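Local coordinates for magnesium and cobalt efflux protein (Bordetella parapertussis, PDB 3JTF) that binds adenosine monophosphate through its paired CBS domains, part of a longer protein that probably takes part in magnesium and cobalt transport, at the adenosine monophosphate site. Numbering follows the deposited sequence.

The adenosine monophosphate site. Residues 12, 16-18, 37-42, 101, 114, 116, 118-119. With AMP (adenosine monophosphate), chain B.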
# COMPACT_ATOMS: atom_id res chain seq x y z
N VAL A 12 6.66 7.68 -12.25
CA VAL A 12 5.86 6.79 -13.08
C VAL A 12 5.29 7.64 -14.20
O VAL A 12 4.58 8.62 -13.94
CB VAL A 12 4.74 6.19 -12.25
CG1 VAL A 12 3.76 5.30 -13.09
CG2 VAL A 12 5.37 5.36 -11.13
N ARG A 16 1.77 4.94 -17.72
CA ARG A 16 1.73 3.79 -16.81
C ARG A 16 0.83 4.06 -15.60
O ARG A 16 0.69 3.21 -14.73
CB ARG A 16 3.15 3.45 -16.29
CG ARG A 16 4.21 3.20 -17.35
CD ARG A 16 4.26 1.73 -17.76
NE ARG A 16 4.46 0.85 -16.61
CZ ARG A 16 3.84 -0.31 -16.43
NH1 ARG A 16 2.95 -0.74 -17.33
NH2 ARG A 16 4.09 -1.04 -15.35
N MSE A 17 0.23 5.25 -15.52
CA MSE A 17 -0.63 5.57 -14.39
C MSE A 17 -1.95 4.78 -14.46
O MSE A 17 -2.61 4.79 -15.48
CB MSE A 17 -0.96 7.05 -14.39
CG MSE A 17 0.19 7.92 -14.00
SE MSE A 17 -0.30 9.85 -14.04
CE MSE A 17 -1.21 9.95 -12.39
N ASP A 18 -2.35 4.12 -13.37
CA ASP A 18 -3.67 3.49 -13.33
C ASP A 18 -4.65 4.50 -12.76
O ASP A 18 -4.62 4.77 -11.56
CB ASP A 18 -3.62 2.20 -12.51
CG ASP A 18 -2.80 1.13 -13.19
OD1 ASP A 18 -2.89 0.98 -14.43
OD2 ASP A 18 -1.99 0.48 -12.52
N ALA A 37 -2.36 -4.25 -9.05
CA ALA A 37 -1.70 -4.32 -7.76
C ALA A 37 -1.31 -2.91 -7.32
O ALA A 37 -0.12 -2.61 -7.24
CB ALA A 37 -0.46 -5.23 -7.84
N HIS A 38 -2.30 -2.04 -7.07
CA HIS A 38 -2.08 -0.73 -6.46
C HIS A 38 -3.06 -0.44 -5.35
O HIS A 38 -4.19 -0.86 -5.40
CB HIS A 38 -2.18 0.39 -7.50
CG HIS A 38 -1.10 0.33 -8.52
ND1 HIS A 38 0.24 0.32 -8.18
CD2 HIS A 38 -1.16 0.21 -9.86
CE1 HIS A 38 0.96 0.22 -9.29
NE2 HIS A 38 0.14 0.17 -10.32
N SER A 39 -2.61 0.33 -4.35
CA SER A 39 -3.43 0.70 -3.24
C SER A 39 -4.16 2.03 -3.50
O SER A 39 -5.27 2.21 -3.01
CB SER A 39 -2.57 0.78 -1.96
OG SER A 39 -1.59 1.82 -2.05
N ARG A 40 -3.55 2.94 -4.26
CA ARG A 40 -4.03 4.29 -4.47
C ARG A 40 -4.19 4.55 -5.98
O ARG A 40 -3.36 4.12 -6.78
CB ARG A 40 -3.05 5.34 -3.88
CG ARG A 40 -2.74 5.20 -2.37
CD ARG A 40 -1.33 5.78 -2.03
NE ARG A 40 -0.22 4.96 -2.57
CZ ARG A 40 1.07 5.11 -2.23
NH1 ARG A 40 1.43 6.06 -1.37
NH2 ARG A 40 2.00 4.33 -2.74
N PHE A 41 -5.25 5.26 -6.34
CA PHE A 41 -5.57 5.56 -7.71
C PHE A 41 -5.96 7.02 -7.82
O PHE A 41 -6.91 7.46 -7.16
CB PHE A 41 -6.77 4.74 -8.18
CG PHE A 41 -6.56 3.29 -8.13
CD1 PHE A 41 -6.66 2.60 -6.93
CD2 PHE A 41 -6.27 2.59 -9.29
CE1 PHE A 41 -6.47 1.23 -6.88
CE2 PHE A 41 -6.08 1.22 -9.26
CZ PHE A 41 -6.18 0.53 -8.05
N PRO A 42 -5.24 7.79 -8.63
CA PRO A 42 -5.70 9.10 -9.04
C PRO A 42 -7.04 8.99 -9.78
O PRO A 42 -7.24 8.08 -10.60
CB PRO A 42 -4.64 9.56 -10.02
CG PRO A 42 -3.47 8.69 -9.77
CD PRO A 42 -4.02 7.39 -9.33
N LEU A 101 1.90 10.18 -1.88
CA LEU A 101 1.74 10.10 -3.35
C LEU A 101 1.47 11.50 -3.89
O LEU A 101 0.66 12.24 -3.33
CB LEU A 101 0.63 9.13 -3.76
CG LEU A 101 0.37 8.98 -5.28
CD1 LEU A 101 -0.05 7.60 -5.67
CD2 LEU A 101 -0.64 10.03 -5.79
N LEU A 114 3.29 10.40 -11.90
CA LEU A 114 3.10 10.35 -10.47
C LEU A 114 4.30 9.82 -9.77
O LEU A 114 5.12 9.12 -10.34
CB LEU A 114 1.85 9.55 -10.08
CG LEU A 114 1.72 8.04 -10.22
CD1 LEU A 114 2.50 7.27 -9.13
CD2 LEU A 114 0.19 7.71 -10.09
N THR A 116 5.74 8.37 -5.71
CA THR A 116 5.51 8.03 -4.31
C THR A 116 6.79 8.10 -3.50
O THR A 116 7.88 8.12 -4.04
CB THR A 116 4.97 6.60 -4.17
OG1 THR A 116 5.98 5.68 -4.60
CG2 THR A 116 3.68 6.42 -4.99
N GLU A 118 8.10 5.68 -1.78
CA GLU A 118 8.80 4.48 -2.16
C GLU A 118 9.73 4.70 -3.37
O GLU A 118 10.85 4.22 -3.38
CB GLU A 118 7.79 3.36 -2.49
CG GLU A 118 8.43 2.09 -3.18
CD GLU A 118 7.39 0.96 -3.42
OE1 GLU A 118 7.23 0.48 -4.57
OE2 GLU A 118 6.71 0.57 -2.45
N ASP A 119 9.23 5.38 -4.41
CA ASP A 119 10.03 5.68 -5.61
C ASP A 119 11.24 6.49 -5.25
O ASP A 119 12.32 6.21 -5.71
CB ASP A 119 9.25 6.45 -6.69
CG ASP A 119 8.08 5.69 -7.24
OD1 ASP A 119 8.23 4.49 -7.48
OD2 ASP A 119 7.00 6.31 -7.43
P AMP B . 1.46 0.49 -4.59
O1P AMP B . 0.50 1.56 -4.11
O2P AMP B . 2.11 -0.32 -3.48
O3P AMP B . 1.02 -0.36 -5.76
O5' AMP B . 2.72 1.34 -5.14
C5' AMP B . 3.80 0.68 -5.83
C4' AMP B . 4.45 1.61 -6.85
O4' AMP B . 3.67 1.65 -8.07
C3' AMP B . 4.56 3.05 -6.34
O3' AMP B . 5.76 3.31 -5.59
C2' AMP B . 4.47 3.82 -7.63
O2' AMP B . 5.74 3.77 -8.29
C1' AMP B . 3.51 3.02 -8.49
N9 AMP B . 2.08 3.37 -8.32
C8 AMP B . 1.34 3.55 -7.19
N7 AMP B . 0.04 3.82 -7.50
C5 AMP B . -0.07 3.79 -8.86
C6 AMP B . -1.14 3.99 -9.89
N6 AMP B . -2.42 4.27 -9.55
N1 AMP B . -0.79 3.88 -11.20
C2 AMP B . 0.48 3.58 -11.58
N3 AMP B . 1.50 3.37 -10.72
C4 AMP B . 1.29 3.49 -9.38
O HOH W 1 -0.79 3.24 -4.95
O HOH W 2 4.62 3.42 -2.85
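Backbone groups read the adenine edge: Asp18 N gives a nearly straight bond to AMP N1 (2.7 Å, 176° at the hydrogen), and the 6-amino group N6 is shared between Asp18 O and Arg40 O, each met in its carbonyl plane on a lone pair. The paired contacts to N1 and N6 suit adenine.

His38 lies flat over one face of the base. Its ring is turned 12° from the six-membered ring of AMP, with centroids 3.6 Å apart, and CE1 sits above C4. CG is anti to the carbonyl carbon, which lays the ring over the base. His38 ND1 also points close to its ring plane at the phosphate oxygen AMP O3P (2.6 Å). One side chain thus stacks on the base and holds the phosphate. Leu114 brings both methyls to the base from the opposite face. Val12 borders the base and ribose, with CG1 near N3 and CG2 near O2'.

Asp119 grips the ribose by its tip. Asp119 OD1 accepts from the 2'-hydroxyl AMP O2' on its syn lone pair (2.7 Å). Asp119 OD2 accepts from Thr116 N from above the carboxylate plane (3.0 Å), which helps fix the carboxylate. Thr116 OG1 takes the crowded position between the backbone N and the carbonyl carbon (chi1 66°). There Thr116 OG1 bonds the 3'-hydroxyl AMP O3' (2.6 Å) and accepts from Asp119 N.

Ser39 OG donates to phosphate oxygen AMP O1P (2.9 Å). The Arg40 chain bends at chi3, and NH2 makes a long, weak salt bridge to AMP O1P. Arg40 NE holds water 1, whose O bonds AMP N7 (2.7 Å); NH2 holds water 2, which reaches O3'. The arginine's positive charge would help balance the phosphate.

This is the nucleotide pocket of a CBS domain pair. AMP lies in the cleft between strands 40-44 and 111-116, and the start of helix 117-126 supplies the ribose-binding carboxylate.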